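Homoprotocatechuate 2,3-dioxygenase (Brevibacterium fuscum, PDB 4Z6M) uses iron(II) and molecular oxygen to cleave the aromatic ring of homoprotocatechuate, and is seen here as an engineered variant of this dioxygenase. Local coordinates at residues A[18-23]-A[125-130]; A[33-38]-A[264-269]; A[42-47]-A[52-57]. The protein carries 1 engineered substitution. All coordinates share one frame; numbering follows the deposited sequence. Where two conformers were deposited one is given.

Interaction 1. Residues A[18-23]-A[125-130]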
loop_
_atom_site.group_PDB
_atom_site.type_symbol
_atom_site.label_atom_id
_atom_site.label_comp_id
_atom_site.label_asym_id
_atom_site.label_seq_id
_atom_site.Cartn_x
_atom_site.Cartn_y
_atom_site.Cartn_z
ATOM N N CYS A 18 0.998 -17.300 -21.646
ATOM C CA CYS A 18 1.617 -18.308 -20.804
ATOM C C CYS A 18 0.597 -18.871 -19.827
ATOM O O CYS A 18 -0.294 -18.163 -19.357
ATOM C CB CYS A 18 2.824 -17.757 -20.063
ATOM S SG CYS A 18 2.489 -16.462 -18.870
ATOM N N ALA A 19 0.701 -20.161 -19.560
ATOM C CA ALA A 19 -0.311 -20.827 -18.719
ATOM C C ALA A 19 0.241 -21.630 -17.555
ATOM O O ALA A 19 -0.297 -21.559 -16.456
ATOM C CB ALA A 19 -1.211 -21.711 -19.551
ATOM N N TYR A 20 1.276 -22.442 -17.785
ATOM C CA TYR A 20 1.909 -23.141 -16.664
ATOM C C TYR A 20 3.295 -23.583 -17.057
ATOM O O TYR A 20 3.602 -23.680 -18.245
ATOM C CB TYR A 20 1.065 -24.349 -16.161
ATOM C CG TYR A 20 1.130 -25.610 -17.018
ATOM C CD1 TYR A 20 0.217 -25.829 -18.034
ATOM C CD2 TYR A 20 2.085 -26.591 -16.774
ATOM C CE1 TYR A 20 0.257 -26.987 -18.811
ATOM C CE2 TYR A 20 2.132 -27.741 -17.549
ATOM C CZ TYR A 20 1.237 -27.930 -18.574
ATOM O OH TYR A 20 1.332 -29.090 -19.324
ATOM N N ALA A 21 4.121 -23.843 -16.044
ATOM C CA ALA A 21 5.377 -24.558 -16.246
ATOM C C ALA A 21 5.346 -25.866 -15.470
ATOM O O ALA A 21 4.794 -25.936 -14.384
ATOM C CB ALA A 21 6.578 -23.736 -15.823
ATOM N N GLU A 22 6.005 -26.880 -16.031
ATOM C CA GLU A 22 6.300 -28.125 -15.319
ATOM C C GLU A 22 7.798 -28.138 -15.017
ATOM O O GLU A 22 8.623 -28.123 -15.948
ATOM C CB GLU A 22 5.906 -29.350 -16.166
ATOM C CG GLU A 22 6.125 -30.644 -15.401
ATOM C CD GLU A 22 5.755 -31.908 -16.152
ATOM O OE1 GLU A 22 5.430 -31.851 -17.366
ATOM O OE2 GLU A 22 5.746 -32.978 -15.483
ATOM N N LEU A 23 8.130 -28.088 -13.729
ATOM C CA LEU A 23 9.488 -28.148 -13.227
ATOM C C LEU A 23 9.751 -29.503 -12.608
ATOM O O LEU A 23 8.974 -29.961 -11.774
ATOM C CB LEU A 23 9.732 -27.059 -12.179
ATOM C CG LEU A 23 9.556 -25.605 -12.633
ATOM C CD1 LEU A 23 9.769 -24.686 -11.440
ATOM C CD2 LEU A 23 10.499 -25.229 -13.759
ATOM N N PRO A 125 11.332 -26.972 -24.460
ATOM C CA PRO A 125 10.159 -27.840 -24.462
ATOM C C PRO A 125 8.916 -26.972 -24.286
ATOM O O PRO A 125 8.524 -26.656 -23.154
ATOM C CB PRO A 125 10.405 -28.763 -23.271
ATOM C CG PRO A 125 11.226 -27.959 -22.335
ATOM C CD PRO A 125 12.070 -27.039 -23.184
ATOM N N TYR A 126 8.304 -26.605 -25.395
ATOM C CA TYR A 126 7.049 -25.854 -25.377
ATOM C C TYR A 126 5.865 -26.811 -25.386
ATOM O O TYR A 126 5.904 -27.833 -26.075
ATOM C CB TYR A 126 6.952 -24.936 -26.591
ATOM C CG TYR A 126 7.621 -23.573 -26.512
ATOM C CD1 TYR A 126 8.499 -23.210 -25.491
ATOM C CD2 TYR A 126 7.299 -22.617 -27.454
ATOM C CE1 TYR A 126 9.031 -21.915 -25.432
ATOM C CE2 TYR A 126 7.831 -21.333 -27.407
ATOM C CZ TYR A 126 8.703 -20.989 -26.399
ATOM O OH TYR A 126 9.192 -19.706 -26.334
ATOM N N GLU A 127 4.798 -26.463 -24.648
ATOM C CA GLU A 127 3.510 -27.136 -24.798
ATOM C C GLU A 127 2.451 -26.138 -25.276
ATOM O O GLU A 127 2.439 -24.994 -24.836
ATOM C CB GLU A 127 3.033 -27.773 -23.486
ATOM C CG GLU A 127 1.706 -28.523 -23.642
ATOM C CD GLU A 127 1.237 -29.200 -22.366
ATOM O OE1 GLU A 127 1.734 -30.328 -22.054
ATOM O OE2 GLU A 127 0.384 -28.599 -21.673
ATOM N N PHE A 128 1.569 -26.602 -26.148
ATOM C CA PHE A 128 0.376 -25.883 -26.557
ATOM C C PHE A 128 -0.830 -26.752 -26.261
ATOM O O PHE A 128 -0.865 -27.944 -26.605
ATOM C CB PHE A 128 0.439 -25.571 -28.040
ATOM C CG PHE A 128 1.628 -24.743 -28.410
ATOM C CD1 PHE A 128 1.576 -23.364 -28.292
ATOM C CD2 PHE A 128 2.830 -25.344 -28.762
ATOM C CE1 PHE A 128 2.686 -22.589 -28.570
ATOM C CE2 PHE A 128 3.943 -24.575 -29.048
ATOM C CZ PHE A 128 3.868 -23.197 -28.957
ATOM N N PHE A 129 -1.823 -26.148 -25.623
ATOM C CA PHE A 129 -3.059 -26.867 -25.270
ATOM C C PHE A 129 -4.206 -25.861 -25.258
ATOM O O PHE A 129 -3.967 -24.660 -25.041
ATOM C CB PHE A 129 -2.937 -27.548 -23.902
ATOM C CG PHE A 129 -2.983 -26.576 -22.750
ATOM C CD1 PHE A 129 -1.828 -25.959 -22.316
ATOM C CD2 PHE A 129 -4.202 -26.210 -22.173
ATOM C CE1 PHE A 129 -1.877 -25.006 -21.309
ATOM C CE2 PHE A 129 -4.249 -25.266 -21.157
ATOM C CZ PHE A 129 -3.091 -24.670 -20.726
ATOM N N PHE A 130 -5.425 -26.357 -25.477
ATOM C CA PHE A 130 -6.650 -25.609 -25.177
ATOM C C PHE A 130 -7.394 -26.210 -23.971
ATOM O O PHE A 130 -7.690 -25.499 -22.996
ATOM C CB PHE A 130 -7.591 -25.546 -26.379
ATOM C CG PHE A 130 -8.924 -24.976 -26.028
ATOM C CD1 PHE A 130 -9.080 -23.612 -25.897
ATOM C CD2 PHE A 130 -9.987 -25.814 -25.718
ATOM C CE1 PHE A 130 -10.296 -23.089 -25.511
ATOM C CE2 PHE A 130 -11.206 -25.301 -25.352
ATOM C CZ PHE A 130 -11.358 -23.937 -25.239
#

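Interaction 2. Residues A[33-38]-A[264-269]. With FE2 (Fe (II) ion), chain E.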
loop_
_atom_site.group_PDB
_atom_site.type_symbol
_atom_site.label_atom_id
_atom_site.label_comp_id
_atom_site.label_asym_id
_atom_site.label_seq_id
_atom_site.Cartn_x
_atom_site.Cartn_y
_atom_site.Cartn_z
ATOM N N ASN A 33 7.384 -27.303 0.599
ATOM C CA ASN A 33 7.539 -26.340 1.677
ATOM C C ASN A 33 7.798 -24.929 1.121
ATOM O O ASN A 33 7.290 -23.937 1.646
ATOM C CB ASN A 33 8.649 -26.780 2.632
ATOM C CG ASN A 33 8.906 -25.776 3.736
ATOM O OD1 ASN A 33 9.915 -25.076 3.714
ATOM N ND2 ASN A 33 8.002 -25.698 4.703
ATOM N N PHE A 34 8.587 -24.846 0.057
ATOM C CA PHE A 34 8.893 -23.546 -0.542
ATOM C C PHE A 34 7.648 -22.969 -1.223
ATOM O O PHE A 34 7.253 -21.827 -0.963
ATOM C CB PHE A 34 10.034 -23.699 -1.541
ATOM C CG PHE A 34 10.483 -22.399 -2.185
ATOM C CD1 PHE A 34 11.316 -21.528 -1.491
ATOM C CD2 PHE A 34 10.107 -22.064 -3.480
ATOM C CE1 PHE A 34 11.760 -20.343 -2.085
ATOM C CE2 PHE A 34 10.547 -20.885 -4.069
ATOM C CZ PHE A 34 11.373 -20.038 -3.372
ATOM N N TYR A 35 7.042 -23.727 -2.140
ATOM C CA TYR A 35 5.987 -23.158 -2.956
ATOM C C TYR A 35 4.646 -23.005 -2.243
ATOM O O TYR A 35 3.883 -22.080 -2.559
ATOM C CB TYR A 35 5.789 -23.968 -4.231
ATOM C CG TYR A 35 6.935 -23.805 -5.214
ATOM C CD1 TYR A 35 7.012 -22.689 -6.032
ATOM C CD2 TYR A 35 7.925 -24.754 -5.339
ATOM C CE1 TYR A 35 8.052 -22.516 -6.929
ATOM C CE2 TYR A 35 8.969 -24.598 -6.240
ATOM C CZ TYR A 35 9.026 -23.480 -7.033
ATOM O OH TYR A 35 10.038 -23.266 -7.923
ATOM N N VAL A 36 4.358 -23.907 -1.311
ATOM C CA VAL A 36 3.104 -23.865 -0.571
ATOM C C VAL A 36 3.302 -23.111 0.732
ATOM O O VAL A 36 2.592 -22.137 0.992
ATOM C CB VAL A 36 2.518 -25.278 -0.317
ATOM C CG1 VAL A 36 1.228 -25.195 0.494
ATOM C CG2 VAL A 36 2.250 -25.969 -1.642
ATOM N N ASP A 37 4.206 -23.557 1.590
ATOM C CA ASP A 37 4.293 -22.948 2.916
ATOM C C ASP A 37 4.927 -21.575 2.885
ATOM O O ASP A 37 4.415 -20.656 3.527
ATOM C CB ASP A 37 4.985 -23.856 3.924
ATOM C CG ASP A 37 4.237 -25.140 4.114
ATOM O OD1 ASP A 37 2.989 -25.096 4.136
ATOM O OD2 ASP A 37 4.884 -26.168 4.242
ATOM N N VAL A 38 6.018 -21.412 2.137
ATOM C CA VAL A 38 6.637 -20.085 2.065
ATOM C C VAL A 38 5.853 -19.166 1.149
ATOM O O VAL A 38 5.442 -18.091 1.585
ATOM C CB VAL A 38 8.123 -20.136 1.673
ATOM C CG1 VAL A 38 8.713 -18.735 1.588
ATOM C CG2 VAL A 38 8.901 -21.019 2.656
ATOM N N HIS A 264 15.894 -23.283 -9.016
ATOM C CA HIS A 264 15.004 -22.665 -10.006
ATOM C C HIS A 264 14.671 -21.250 -9.514
ATOM O O HIS A 264 14.289 -21.059 -8.364
ATOM C CB HIS A 264 13.714 -23.419 -10.235
ATOM C CG HIS A 264 13.887 -24.815 -10.726
ATOM N ND1 HIS A 264 14.635 -25.147 -11.839
ATOM C CD2 HIS A 264 13.364 -25.968 -10.262
ATOM C CE1 HIS A 264 14.554 -26.457 -12.035
ATOM N NE2 HIS A 264 13.769 -26.969 -11.098
ATOM N N ARG A 265 14.814 -20.269 -10.400
ATOM C CA ARG A 265 14.553 -18.869 -10.071
ATOM C C ARG A 265 13.111 -18.505 -10.327
ATOM O O ARG A 265 12.555 -18.780 -11.396
ATOM C CB ARG A 265 15.487 -18.010 -10.912
ATOM C CG ARG A 265 15.359 -16.514 -10.701
ATOM C CD ARG A 265 16.239 -15.724 -11.653
ATOM N NE ARG A 265 17.670 -15.870 -11.398
ATOM C CZ ARG A 265 18.534 -16.579 -12.130
ATOM N NH1 ARG A 265 18.139 -17.299 -13.173
ATOM N NH2 ARG A 265 19.825 -16.553 -11.802
ATOM N N ILE A 266 12.514 -17.868 -9.320
ATOM C CA ILE A 266 11.147 -17.371 -9.411
ATOM C C ILE A 266 11.210 -15.848 -9.274
ATOM O O ILE A 266 11.850 -15.331 -8.346
ATOM C CB ILE A 266 10.260 -17.954 -8.295
ATOM C CG1 ILE A 266 10.306 -19.495 -8.356
ATOM C CG2 ILE A 266 8.841 -17.434 -8.408
ATOM C CD1 ILE A 266 9.743 -20.112 -9.609
ATOM N N GLU A 267 10.566 -15.151 -10.204
ATOM C CA GLU A 267 10.372 -13.710 -10.094
ATOM C C GLU A 267 8.974 -13.457 -9.538
ATOM O O GLU A 267 7.999 -14.116 -9.930
ATOM C CB GLU A 267 10.517 -13.035 -11.454
ATOM C CG GLU A 267 10.499 -11.522 -11.396
ATOM C CD GLU A 267 10.631 -10.852 -12.734
ATOM O OE1 GLU A 267 10.684 -11.558 -13.755
ATOM O OE2 GLU A 267 10.657 -9.588 -12.765
ATOM N N ILE A 268 8.885 -12.448 -8.679
ATOM C CA ILE A 268 7.619 -11.879 -8.252
ATOM C C ILE A 268 7.544 -10.472 -8.839
ATOM O O ILE A 268 8.539 -9.782 -8.865
ATOM C CB ILE A 268 7.486 -11.834 -6.710
ATOM C CG1 ILE A 268 8.107 -13.070 -6.005
ATOM C CG2 ILE A 268 6.018 -11.596 -6.377
ATOM C CD1 ILE A 268 7.419 -14.354 -6.326
ATOM N N TYR A 269 6.388 -10.089 -9.373
ATOM C CA TYR A 269 6.285 -9.031 -10.347
ATOM C C TYR A 269 4.963 -8.302 -10.185
ATOM O O TYR A 269 3.921 -8.926 -9.932
ATOM C CB TYR A 269 6.320 -9.697 -11.714
ATOM C CG TYR A 269 6.321 -8.901 -12.985
ATOM C CD1 TYR A 269 7.513 -8.512 -13.582
ATOM C CD2 TYR A 269 5.141 -8.660 -13.649
ATOM C CE1 TYR A 269 7.505 -7.894 -14.822
ATOM C CE2 TYR A 269 5.130 -8.037 -14.883
ATOM C CZ TYR A 269 6.326 -7.658 -15.471
ATOM O OH TYR A 269 6.351 -7.085 -16.719
HETATM FE FE FE2 E . 11.067 -11.458 -15.775
HETATM O O HOH W 1 10.381 -9.419 -15.602
HETATM O O HOH W 2 11.390 -11.320 -17.905
HETATM O O HOH W 3 13.062 -10.530 -15.558
#

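Interaction 3. Residues A[42-47]-A[52-57]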
loop_
_atom_site.group_PDB
_atom_site.type_symbol
_atom_site.label_atom_id
_atom_site.label_comp_id
_atom_site.label_asym_id
_atom_site.label_seq_id
_atom_site.Cartn_x
_atom_site.Cartn_y
_atom_site.Cartn_z
ATOM N N HIS A 42 -1.598 -22.359 -4.184
ATOM C CA HIS A 42 -2.741 -23.193 -3.831
ATOM C C HIS A 42 -2.668 -24.546 -4.508
ATOM O O HIS A 42 -2.439 -24.617 -5.711
ATOM C CB HIS A 42 -4.022 -22.451 -4.229
ATOM C CG HIS A 42 -4.129 -21.154 -3.521
ATOM N ND1 HIS A 42 -4.581 -21.078 -2.222
ATOM C CD2 HIS A 42 -3.672 -19.916 -3.840
ATOM C CE1 HIS A 42 -4.480 -19.828 -1.801
ATOM N NE2 HIS A 42 -3.923 -19.109 -2.761
ATOM N N VAL A 43 -2.887 -25.613 -3.744
ATOM C CA VAL A 43 -2.778 -26.977 -4.270
ATOM C C VAL A 43 -4.065 -27.363 -4.991
ATOM O O VAL A 43 -5.149 -27.396 -4.402
ATOM C CB VAL A 43 -2.449 -27.994 -3.160
ATOM C CG1 VAL A 43 -2.330 -29.394 -3.745
ATOM C CG2 VAL A 43 -1.155 -27.624 -2.451
ATOM N N SER A 44 -3.928 -27.685 -6.271
ATOM C CA SER A 44 -5.026 -28.229 -7.062
ATOM C C SER A 44 -5.096 -29.733 -6.952
ATOM O O SER A 44 -6.164 -30.304 -7.078
ATOM C CB SER A 44 -4.869 -27.839 -8.540
ATOM O OG SER A 44 -4.865 -26.421 -8.669
ATOM N N TYR A 45 -3.936 -30.367 -6.804
ATOM C CA TYR A 45 -3.839 -31.829 -6.760
ATOM C C TYR A 45 -2.440 -32.171 -6.293
ATOM O O TYR A 45 -1.479 -31.499 -6.682
ATOM C CB TYR A 45 -4.056 -32.468 -8.140
ATOM C CG TYR A 45 -4.084 -33.976 -8.022
ATOM C CD1 TYR A 45 -5.185 -34.607 -7.463
ATOM C CD2 TYR A 45 -2.982 -34.758 -8.361
ATOM C CE1 TYR A 45 -5.216 -35.974 -7.296
ATOM C CE2 TYR A 45 -3.014 -36.134 -8.209
ATOM C CZ TYR A 45 -4.127 -36.736 -7.677
ATOM O OH TYR A 45 -4.165 -38.097 -7.523
ATOM N N GLU A 46 -2.288 -33.217 -5.493
ATOM C CA GLU A 46 -0.951 -33.733 -5.207
ATOM C C GLU A 46 -0.983 -35.221 -4.930
ATOM O O GLU A 46 -1.982 -35.770 -4.472
ATOM C CB GLU A 46 -0.275 -32.976 -4.050
ATOM C CG GLU A 46 -0.963 -33.068 -2.726
ATOM C CD GLU A 46 -0.277 -32.259 -1.641
ATOM O OE1 GLU A 46 0.972 -32.233 -1.601
ATOM O OE2 GLU A 46 -1.004 -31.646 -0.827
ATOM N N ASP A 47 0.150 -35.841 -5.211
ATOM C CA ASP A 47 0.405 -37.221 -4.828
ATOM C C ASP A 47 1.881 -37.361 -4.447
ATOM O O ASP A 47 2.534 -36.373 -4.090
ATOM C CB ASP A 47 -0.110 -38.185 -5.917
ATOM C CG ASP A 47 0.590 -38.026 -7.267
ATOM O OD1 ASP A 47 1.735 -37.522 -7.318
ATOM O OD2 ASP A 47 -0.022 -38.404 -8.309
ATOM N N TYR A 52 0.510 -30.046 -7.991
ATOM C CA TYR A 52 -0.094 -29.149 -8.974
ATOM C C TYR A 52 -0.570 -27.916 -8.217
ATOM O O TYR A 52 -1.347 -28.040 -7.277
ATOM C CB TYR A 52 -1.299 -29.800 -9.645
ATOM C CG TYR A 52 -0.944 -30.934 -10.579
ATOM C CD1 TYR A 52 -0.551 -32.182 -10.090
ATOM C CD2 TYR A 52 -1.043 -30.773 -11.952
ATOM C CE1 TYR A 52 -0.220 -33.224 -10.957
ATOM C CE2 TYR A 52 -0.723 -31.803 -12.827
ATOM C CZ TYR A 52 -0.312 -33.026 -12.323
ATOM O OH TYR A 52 0.034 -34.030 -13.213
ATOM N N LEU A 53 -0.102 -26.739 -8.636
ATOM C CA LEU A 53 -0.298 -25.498 -7.908
ATOM C C LEU A 53 -0.894 -24.426 -8.807
ATOM O O LEU A 53 -0.586 -24.369 -10.001
ATOM C CB LEU A 53 1.039 -24.972 -7.391
ATOM C CG LEU A 53 1.763 -25.901 -6.414
ATOM C CD1 LEU A 53 3.202 -25.450 -6.224
ATOM C CD2 LEU A 53 1.012 -25.974 -5.096
ATOM N N ARG A 54 -1.712 -23.551 -8.207
ATOM C CA ARG A 54 -2.280 -22.430 -8.919
ATOM C C ARG A 54 -2.228 -21.163 -8.091
ATOM O O ARG A 54 -2.177 -21.177 -6.862
ATOM C CB ARG A 54 -3.703 -22.710 -9.399
ATOM C CG ARG A 54 -4.763 -22.727 -8.324
ATOM C CD ARG A 54 -6.103 -23.002 -8.933
ATOM N NE ARG A 54 -7.239 -22.912 -8.008
ATOM C CZ ARG A 54 -7.720 -23.938 -7.307
ATOM N NH1 ARG A 54 -7.098 -25.124 -7.284
ATOM N NH2 ARG A 54 -8.831 -23.777 -6.620
ATOM N N SER A 55 -2.254 -20.059 -8.830
ATOM C CA SER A 55 -2.305 -18.732 -8.234
ATOM C C SER A 55 -3.722 -18.377 -7.773
ATOM O O SER A 55 -4.695 -19.047 -8.119
ATOM C CB SER A 55 -1.762 -17.719 -9.235
ATOM O OG SER A 55 -2.575 -17.633 -10.360
ATOM N N PHE A 56 -3.819 -17.270 -7.034
ATOM C CA PHE A 56 -5.077 -16.856 -6.382
ATOM C C PHE A 56 -6.205 -16.641 -7.378
ATOM O O PHE A 56 -7.353 -16.908 -7.064
ATOM C CB PHE A 56 -4.822 -15.563 -5.611
ATOM C CG PHE A 56 -5.876 -15.184 -4.597
ATOM C CD1 PHE A 56 -6.165 -16.020 -3.521
ATOM C CD2 PHE A 56 -6.525 -13.955 -4.675
ATOM C CE1 PHE A 56 -7.098 -15.643 -2.575
ATOM C CE2 PHE A 56 -7.435 -13.578 -3.701
ATOM C CZ PHE A 56 -7.709 -14.420 -2.667
ATOM N N GLU A 57 -5.904 -16.074 -8.550
ATOM C CA GLU A 57 -6.960 -15.686 -9.490
ATOM C C GLU A 57 -7.169 -16.661 -10.652
ATOM O O GLU A 57 -7.955 -16.395 -11.556
ATOM C CB GLU A 57 -6.705 -14.267 -10.026
ATOM C CG GLU A 57 -6.739 -13.222 -8.946
ATOM C CD GLU A 57 -6.624 -11.794 -9.469
ATOM O OE1 GLU A 57 -6.185 -11.629 -10.631
ATOM O OE2 GLU A 57 -6.963 -10.881 -8.667
#

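Interaction 1. Residues A[18-23]-A[125-130]
A classic beta bulge in strand 15-25, where A19 and Y20 both pair with A78, sets these two residues against E127 and F129 of strand 125-129. The two strands are not neighbours in the mixed sheet, for strand 73-81 lies between them; their axes pass 9.0 Å apart with directions 130° apart, and side chains have to bridge the distance. Y20 is long enough to do so. Its CG stands between the backbone N and the carbonyl carbon (chi1 77°), and from there the ring reaches toward strand 125-129. The phenol donates a short hydrogen bond from Y20 OH to E127 OE2, 2.6 Å long. The glutamate comes to meet it as a fully extended chain, and the hydroxyl sits above the carboxylate plane, 40° out of it, with ring and carboxylate planes steeply inclined to each other. Beside this bond is an apolar patch. Y20 CE1 lies 3.8 Å from F129 CE1, the two rings meeting at an oblique tilt. The small A19 suits the edge of the F129 ring, to which its methyl comes near the ring plane, A19 CB lying 3.7 Å from F129 CZ. R117 completes the polar side: it forms salt bridges with E127 OE1 and E22 OE1, and its NH2 also hydrogen-bonds Y20 OH. The acid is thus gripped through both oxygens in a buried setting, one by a phenol and one by a guanidinium, which would be expected to favour its ionised form and to fix the rotation of the tyrosine hydroxyl.

Interaction 2. Residues A[33-38]-A[264-269]
Y35 on helix 28-38 and I266 on strand 265-270 are the residues whose backbones come nearest, with 10.1 Å between Y35 CA and I266 CA, so the gap is filled by side chains alone. The helix carries a wider pi-type turn at 33-38, closed by V38 N to N33 O at 2.9 Å. A tyrosine suits the gap because its ring is flat and long. With CG anti to the carbonyl carbon (chi1 -71°), Y35 extends toward the strand and meets the isoleucine at its outer edge: Y35 OH is 3.6 Å from I266 CD1, which lies near the ring plane, and Y35 CE1 is 4.0 Å from the same methyl. F34 covers one ring face, its CD2 3.7 Å above the Y35 plane. The phenol is polar even in this apolar company, and D260 OD2 takes up its hydroxyl. E267, next along the strand, carries its carboxylate to the metal. Its OE1 binds the iron(II) ion at 2.1 Å, while OE2 stays outside the metal's shell and is hydrogen-bonded by H248. H155 and H214 join E267 as the facial triad of two histidines and one carboxylate, and three waters bring the ligands to six. Strand 265-270 lies between strands 254-259 and 211-218, with I266 also touching F217, and helix 28-38 packs onto the side of this sheet remote from the iron, F34 resting on I258.

Interaction 3. Residues A[42-47]-A[52-57]
H42 and R54 form an antiparallel hydrogen-bonded pair at one end of the paired segments. H42 N reaches R54 O at 3.0 Å and R54 N reaches H42 O at 2.8 Å, each donor lying in the plane of the carbonyl it meets. Past V43 and L53 the register slips by one residue, because S44 and Y45 both face Y52: S44 N binds Y52 O, and Y52 N binds Y45 O at 2.8 Å. The bulge brings the serine hydroxyl within reach of R54, whose chain runs extended to its guanidinium, and R54 NH1 donates in plane to S44 OG at 2.9 Å. Stronger partners lie outside, H61 for S44 and E136 for R54. L53 is buried and packs V43 CG2 against its CD2, as befits branched aliphatic residues facing helix 28-38. Whereas H42, S44 and R54 are tightly packed, the Y45 end is looser and partly exposed. There Y45 and Y52 lie side by side, pointing the same way, with Y52 CD1 at the edge of the Y45 ring, 3.9 Å from Y45 CD2. The pairing is a beta hairpin broken by a classic bulge, at the outer edge of the mixed sheet, in keeping with the beta-alpha-beta-beta-beta order of the glyoxalase fold.

How the interactions relate
From the N terminus, strand 15-25 comes first and leads straight into helix 28-38, then into the hairpin of 42-47 and 52-57. Interaction 3 closes its small loop early, inside the spans of both interaction 1 and interaction 2. Interaction 1 then returns from 125-130 to 18-23, joining non-adjacent strands of the first large sheet, to which the hairpin of interaction 3 also belongs. Interaction 2 crosses it, since 33-38 lies within its loop while 264-269 comes far later, in the second family region, where the iron is bound. L23 touches Y35 and H264, and Y35 and V36 rest on L53, so helix 28-38 packs against residues of all three contacts.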